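Local atomic coordinates of DNA-entry nuclease inhibitor (Bacillus subtilis subsp. subtilis, PDB entry 4MQD), a protein that inhibits the DNA-degrading activity of the DNA-entry nuclease and plays a role in the competence of cells to be transformed. Residues I62-N67 / Y128-V133; T21-D26 / H91-M96. All coordinates share one frame; numbering follows the deposited sequence.

In the fold
Contacts 1 and 2 belong to the two beta-sheets of one chain, which pack face to face. Contact 1 (62-67 with 128-133) is the parallel pair of a mixed sheet; contact 2 (21-26 with 91-96) is an antiparallel pair of the other sheet. Both are largely buried, and their centres lie about 15 Å apart. They meet through I92, whose CD1 lies 3.7 Å from I130 CD1 and also touches I62 and F64. Both are backbone ladders with an apolar inner face. Their outer faces differ: contact 2 sets an aromatic ring against a histidine and a glutamate there, whereas contact 1 sets an arginine against an isoleucine.

Contact 1. Residues I62-N67 / Y128-V133; sequences ILFRLN and YIIDAV
Five backbone hydrogen bonds join 62-67 to 128-133, beginning with L63 N to Y128 O at 2.9 Å and ending with N67 N to A132 O. L63 and R65 each give their N-H and accept at their carbonyl, while F64 and L66 turn theirs to the other side, the usual alternation of a parallel pair. I130 N to L63 O, at 2.7 Å, is almost straight at 176°.

Apolar packing follows on the face bearing I62, F64 and I130. The F64 ring crosses I130 obliquely with CD1 and CE1 against I130 CG2, CE1 at 3.5 Å. I130 CD1 reaches I62 CG2 at 3.7 Å, and A132 CB lies 4.1 Å from F64 CZ.

On the face of L63, R65, I129 and D131, I129 CG2 sits 3.9 Å above the guanidinium plane of R65, displaced toward its rim. Past the strand, N67 uses OD1 for S134 N and ND2 for M4 O; D131 OD1 is 3.3 Å from N67 N, but at a poor angle, and bonds instead to S68 N.

Strand 6-14 lies beside 62-67 and strand 107-116 beside 128-133, both antiparallel to their neighbours; the pair is the parallel step of a mixed sheet, whose I62-F64-I130 face packs on strand 90-93 of the second sheet in a beta-sandwich arrangement.

Contact 2. Residues T21-D26 / H91-M96; sequences TVFQKD and HIESIM
The F23 ring carries H91 CB over one face, 3.4 Å above the plane and displaced toward the rim, a CH-pi contact. E93 CB lies at the ring's edge, in its plane, 3.9 Å from F23 CE1, and E93 OE1 is also near that plane. F23 CG sits between the backbone N and the carbonyl carbon (chi1 57°), the crowded position, starting the ring across toward the neighbouring strand. The imidazole of H91 lies oblique to the F23 ring, inclined at 48°. At the imidazole edge, K25 O lies in plane, 3.0 Å from H91 NE2, but an N-H...O angle of only 121° makes this a weak hydrogen bond. H91 ND1 bonds to L100 O; two carbonyl partners would be consistent with a doubly protonated ring, though the weakness of the NE2 bond leaves this open.

The strands run antiparallel. T21 with E93 and F23 with H91 form hydrogen-bonded pairs, H91 N to F23 O being 2.9 Å long. Between them V22 and I92 make a non-hydrogen-bonded pair, their side chains side by side and V22 CG2 4.0 Å from I92 CG1. E93 OE1 forms a salt bridge with R99, while T21 OG1 is hydrogen-bonded to S51 OG.

Strands 19-24 and 90-93 lie inside an antiparallel sheet, flanked by 49-53 and 100-102 respectively. V22 and I92 face the other sheet, where V22 touches F83 of strand 77-85 and I92 packs on strand 59-66.

Contact 1. Residues I62-N67 / Y128-V133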
loop_
_atom_site.group_PDB
_atom_site.type_symbol
_atom_site.label_atom_id
_atom_site.label_comp_id
_atom_site.label_asym_id
_atom_site.label_seq_id
_atom_site.Cartn_x
_atom_site.Cartn_y
_atom_site.Cartn_z
ATOM N N ILE A 62 12.341 0.285 10.807
ATOM C CA ILE A 62 11.552 -0.933 10.943
ATOM C C ILE A 62 10.187 -0.568 11.517
ATOM O O ILE A 62 10.108 -0.025 12.618
ATOM C CB ILE A 62 12.232 -1.946 11.892
ATOM C CG1 ILE A 62 13.662 -2.264 11.424
ATOM C CG2 ILE A 62 11.394 -3.214 12.020
ATOM C CD1 ILE A 62 13.756 -2.935 10.068
ATOM N N LEU A 63 9.126 -0.854 10.765
ATOM C CA LEU A 63 7.750 -0.667 11.237
ATOM C C LEU A 63 7.132 -2.024 11.529
ATOM O O LEU A 63 6.723 -2.737 10.609
ATOM C CB LEU A 63 6.901 0.068 10.193
ATOM C CG LEU A 63 6.885 1.593 10.282
ATOM C CD1 LEU A 63 8.297 2.152 10.198
ATOM C CD2 LEU A 63 5.999 2.175 9.189
ATOM N N PHE A 64 7.069 -2.386 12.806
ATOM C CA PHE A 64 6.484 -3.661 13.197
ATOM C C PHE A 64 5.004 -3.487 13.510
ATOM O O PHE A 64 4.612 -2.510 14.151
ATOM C CB PHE A 64 7.211 -4.260 14.398
ATOM C CG PHE A 64 6.934 -5.721 14.591
ATOM C CD1 PHE A 64 7.592 -6.668 13.823
ATOM C CD2 PHE A 64 5.996 -6.150 15.521
ATOM C CE1 PHE A 64 7.330 -8.018 13.985
ATOM C CE2 PHE A 64 5.730 -7.497 15.690
ATOM C CZ PHE A 64 6.397 -8.432 14.920
ATOM N N ARG A 65 4.191 -4.436 13.048
ATOM C CA ARG A 65 2.745 -4.411 13.264
ATOM C C ARG A 65 2.213 -5.793 13.618
ATOM O O ARG A 65 2.770 -6.807 13.194
ATOM C CB ARG A 65 2.029 -3.926 12.006
ATOM C CG ARG A 65 2.369 -2.508 11.590
ATOM C CD ARG A 65 1.694 -2.162 10.278
ATOM N NE ARG A 65 2.074 -0.836 9.810
ATOM C CZ ARG A 65 1.675 -0.295 8.661
ATOM N NH1 ARG A 65 0.872 -0.962 7.837
ATOM N NH2 ARG A 65 2.085 0.926 8.334
ATOM N N LEU A 66 1.128 -5.814 14.389
ATOM C CA LEU A 66 0.418 -7.042 14.731
ATOM C C LEU A 66 -1.026 -6.947 14.230
ATOM O O LEU A 66 -1.779 -6.070 14.660
ATOM C CB LEU A 66 0.439 -7.260 16.246
ATOM C CG LEU A 66 -0.330 -8.457 16.818
ATOM C CD1 LEU A 66 0.138 -9.773 16.213
ATOM C CD2 LEU A 66 -0.194 -8.486 18.332
ATOM N N ASN A 67 -1.392 -7.848 13.317
ATOM C CA ASN A 67 -2.746 -7.921 12.754
ATOM C C ASN A 67 -3.240 -6.604 12.158
ATOM O O ASN A 67 -4.385 -6.201 12.370
ATOM C CB ASN A 67 -3.739 -8.436 13.804
ATOM C CG ASN A 67 -3.408 -9.839 14.278
ATOM O OD1 ASN A 67 -3.094 -10.717 13.475
ATOM N ND2 ASN A 67 -3.488 -10.061 15.586
ATOM N N TYR A 128 11.119 -0.826 6.213
ATOM C CA TYR A 128 10.707 -2.222 6.165
ATOM C C TYR A 128 9.521 -2.439 7.095
ATOM O O TYR A 128 9.648 -2.337 8.317
ATOM C CB TYR A 128 11.885 -3.128 6.514
ATOM C CG TYR A 128 12.987 -3.030 5.485
ATOM C CD1 TYR A 128 12.981 -3.839 4.354
ATOM C CD2 TYR A 128 14.013 -2.098 5.620
ATOM C CE1 TYR A 128 13.976 -3.739 3.395
ATOM C CE2 TYR A 128 15.013 -1.990 4.665
ATOM C CZ TYR A 128 14.989 -2.813 3.557
ATOM O OH TYR A 128 15.975 -2.711 2.607
ATOM N N ILE A 129 8.361 -2.705 6.498
ATOM C CA ILE A 129 7.126 -2.909 7.245
ATOM C C ILE A 129 6.962 -4.398 7.501
ATOM O O ILE A 129 6.985 -5.199 6.565
ATOM C CB ILE A 129 5.893 -2.370 6.487
ATOM C CG1 ILE A 129 6.069 -0.876 6.180
ATOM C CG2 ILE A 129 4.621 -2.604 7.299
ATOM C CD1 ILE A 129 4.981 -0.288 5.306
ATOM N N ILE A 130 6.800 -4.759 8.772
ATOM C CA ILE A 130 6.706 -6.155 9.183
ATOM C C ILE A 130 5.384 -6.392 9.914
ATOM O O ILE A 130 5.194 -5.909 11.032
ATOM C CB ILE A 130 7.896 -6.546 10.084
ATOM C CG1 ILE A 130 9.221 -6.263 9.364
ATOM C CG2 ILE A 130 7.811 -8.018 10.471
ATOM C CD1 ILE A 130 10.441 -6.348 10.254
ATOM N N ASP A 131 4.478 -7.133 9.277
ATOM C CA ASP A 131 3.163 -7.425 9.847
ATOM C C ASP A 131 3.073 -8.894 10.253
ATOM O O ASP A 131 3.152 -9.792 9.406
ATOM C CB ASP A 131 2.056 -7.081 8.842
ATOM C CG ASP A 131 0.645 -7.241 9.419
ATOM O OD1 ASP A 131 0.460 -7.133 10.653
ATOM O OD2 ASP A 131 -0.292 -7.461 8.620
ATOM N N ALA A 132 2.919 -9.126 11.554
ATOM C CA ALA A 132 2.665 -10.458 12.083
ATOM C C ALA A 132 1.156 -10.675 12.148
ATOM O O ALA A 132 0.469 -10.023 12.934
ATOM C CB ALA A 132 3.288 -10.612 13.463
ATOM N N VAL A 133 0.648 -11.579 11.313
ATOM C CA VAL A 133 -0.773 -11.921 11.306
ATOM C C VAL A 133 -0.975 -13.243 12.043
ATOM O O VAL A 133 -0.367 -14.250 11.686
ATOM C CB VAL A 133 -1.318 -12.042 9.870
ATOM C CG1 VAL A 133 -2.810 -12.363 9.887
ATOM C CG2 VAL A 133 -1.049 -10.759 9.094
#

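Contact 2. Residues T21-D26 / H91-M96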
loop_
_atom_site.group_PDB
_atom_site.type_symbol
_atom_site.label_atom_id
_atom_site.label_comp_id
_atom_site.label_asym_id
_atom_site.label_seq_id
_atom_site.Cartn_x
_atom_site.Cartn_y
_atom_site.Cartn_z
ATOM N N THR A 21 17.393 -9.570 10.853
ATOM C CA THR A 21 16.892 -10.872 11.276
ATOM C C THR A 21 15.882 -10.767 12.406
ATOM O O THR A 21 16.113 -10.072 13.395
ATOM C CB THR A 21 18.059 -11.779 11.710
ATOM O OG1 THR A 21 18.981 -11.912 10.620
ATOM C CG2 THR A 21 17.563 -13.164 12.123
ATOM N N VAL A 22 14.763 -11.468 12.236
ATOM C CA VAL A 22 13.735 -11.588 13.262
ATOM C C VAL A 22 13.948 -12.920 13.968
ATOM O O VAL A 22 13.986 -13.964 13.314
ATOM C CB VAL A 22 12.322 -11.561 12.643
ATOM C CG1 VAL A 22 11.253 -11.631 13.730
ATOM C CG2 VAL A 22 12.146 -10.319 11.773
ATOM N N PHE A 23 14.091 -12.890 15.292
ATOM C CA PHE A 23 14.396 -14.107 16.052
ATOM C C PHE A 23 13.786 -14.129 17.451
ATOM O O PHE A 23 13.264 -13.124 17.939
ATOM C CB PHE A 23 15.913 -14.331 16.116
ATOM C CG PHE A 23 16.685 -13.182 16.706
ATOM C CD1 PHE A 23 16.965 -12.053 15.948
ATOM C CD2 PHE A 23 17.164 -13.244 18.007
ATOM C CE1 PHE A 23 17.689 -10.999 16.481
ATOM C CE2 PHE A 23 17.888 -12.195 18.547
ATOM C CZ PHE A 23 18.152 -11.071 17.783
ATOM N N GLN A 24 13.858 -15.298 18.085
ATOM C CA GLN A 24 13.230 -15.528 19.383
ATOM C C GLN A 24 13.925 -14.729 20.482
ATOM O O GLN A 24 15.106 -14.403 20.368
ATOM C CB GLN A 24 13.247 -17.020 19.739
ATOM C CG GLN A 24 12.648 -17.949 18.686
ATOM C CD GLN A 24 11.232 -17.572 18.282
ATOM O OE1 GLN A 24 10.397 -17.249 19.126
ATOM N NE2 GLN A 24 10.953 -17.626 16.982
ATOM N N LYS A 25 13.177 -14.428 21.542
ATOM C CA LYS A 25 13.666 -13.611 22.660
ATOM C C LYS A 25 15.016 -14.086 23.205
ATOM O O LYS A 25 15.902 -13.270 23.469
ATOM C CB LYS A 25 12.641 -13.600 23.803
ATOM C CG LYS A 25 12.927 -12.570 24.892
ATOM C CD LYS A 25 12.512 -13.052 26.277
ATOM C CE LYS A 25 11.005 -13.017 26.475
ATOM N NZ LYS A 25 10.470 -11.632 26.589
ATOM N N ASP A 26 15.162 -15.398 23.376
ATOM C CA ASP A 26 16.361 -15.974 23.985
ATOM C C ASP A 26 17.064 -16.933 23.028
ATOM O O ASP A 26 17.193 -18.126 23.305
ATOM C CB ASP A 26 15.993 -16.680 25.292
ATOM C CG ASP A 26 15.333 -15.745 26.294
ATOM O OD1 ASP A 26 15.810 -14.601 26.451
ATOM O OD2 ASP A 26 14.335 -16.155 26.926
ATOM N N HIS A 91 13.013 -10.424 18.855
ATOM C CA HIS A 91 13.982 -9.370 18.568
ATOM C C HIS A 91 14.120 -9.167 17.068
ATOM O O HIS A 91 13.857 -10.075 16.281
ATOM C CB HIS A 91 15.359 -9.714 19.136
ATOM C CG HIS A 91 15.396 -9.816 20.628
ATOM N ND1 HIS A 91 15.060 -8.767 21.455
ATOM C CD2 HIS A 91 15.754 -10.838 21.440
ATOM C CE1 HIS A 91 15.195 -9.144 22.715
ATOM N NE2 HIS A 91 15.616 -10.395 22.732
ATOM N N ILE A 92 14.529 -7.962 16.683
ATOM C CA ILE A 92 14.934 -7.674 15.313
ATOM C C ILE A 92 16.286 -6.980 15.374
ATOM O O ILE A 92 16.493 -6.084 16.194
ATOM C CB ILE A 92 13.910 -6.794 14.570
ATOM C CG1 ILE A 92 12.544 -7.492 14.544
ATOM C CG2 ILE A 92 14.402 -6.491 13.159
ATOM C CD1 ILE A 92 11.464 -6.740 13.792
ATOM N N GLU A 93 17.208 -7.404 14.515
ATOM C CA GLU A 93 18.580 -6.920 14.574
ATOM C C GLU A 93 19.331 -7.201 13.276
ATOM O O GLU A 93 19.096 -8.214 12.616
ATOM C CB GLU A 93 19.313 -7.586 15.748
ATOM C CG GLU A 93 20.632 -6.924 16.119
ATOM C CD GLU A 93 21.321 -7.575 17.304
ATOM O OE1 GLU A 93 20.660 -8.307 18.071
ATOM O OE2 GLU A 93 22.538 -7.348 17.468
ATOM N N SER A 94 20.220 -6.281 12.909
ATOM C CA SER A 94 21.173 -6.501 11.829
ATOM C C SER A 94 22.542 -6.713 12.467
ATOM O O SER A 94 22.673 -6.683 13.689
ATOM C CB SER A 94 21.197 -5.308 10.872
ATOM O OG SER A 94 21.960 -5.601 9.713
ATOM N N ILE A 95 23.563 -6.924 11.648
ATOM C CA ILE A 95 24.891 -7.241 12.164
ATOM C C ILE A 95 25.531 -6.008 12.815
ATOM O O ILE A 95 25.773 -4.997 12.152
ATOM C CB ILE A 95 25.779 -7.850 11.060
ATOM C CG1 ILE A 95 25.199 -9.210 10.643
ATOM C CG2 ILE A 95 27.214 -8.022 11.542
ATOM C CD1 ILE A 95 25.534 -9.630 9.233
HETATM N N MSE A 96 25.768 -6.109 14.124
HETATM C CA MSE A 96 26.350 -5.039 14.955
HETATM C C MSE A 96 25.440 -3.843 15.145
HETATM O O MSE A 96 25.895 -2.784 15.576
HETATM C CB MSE A 96 27.709 -4.555 14.434
HETATM C CG MSE A 96 28.721 -5.681 14.259
HETATM SE SE MSE A 96 29.501 -6.171 16.002
HETATM C CE MSE A 96 29.810 -8.047 15.522
#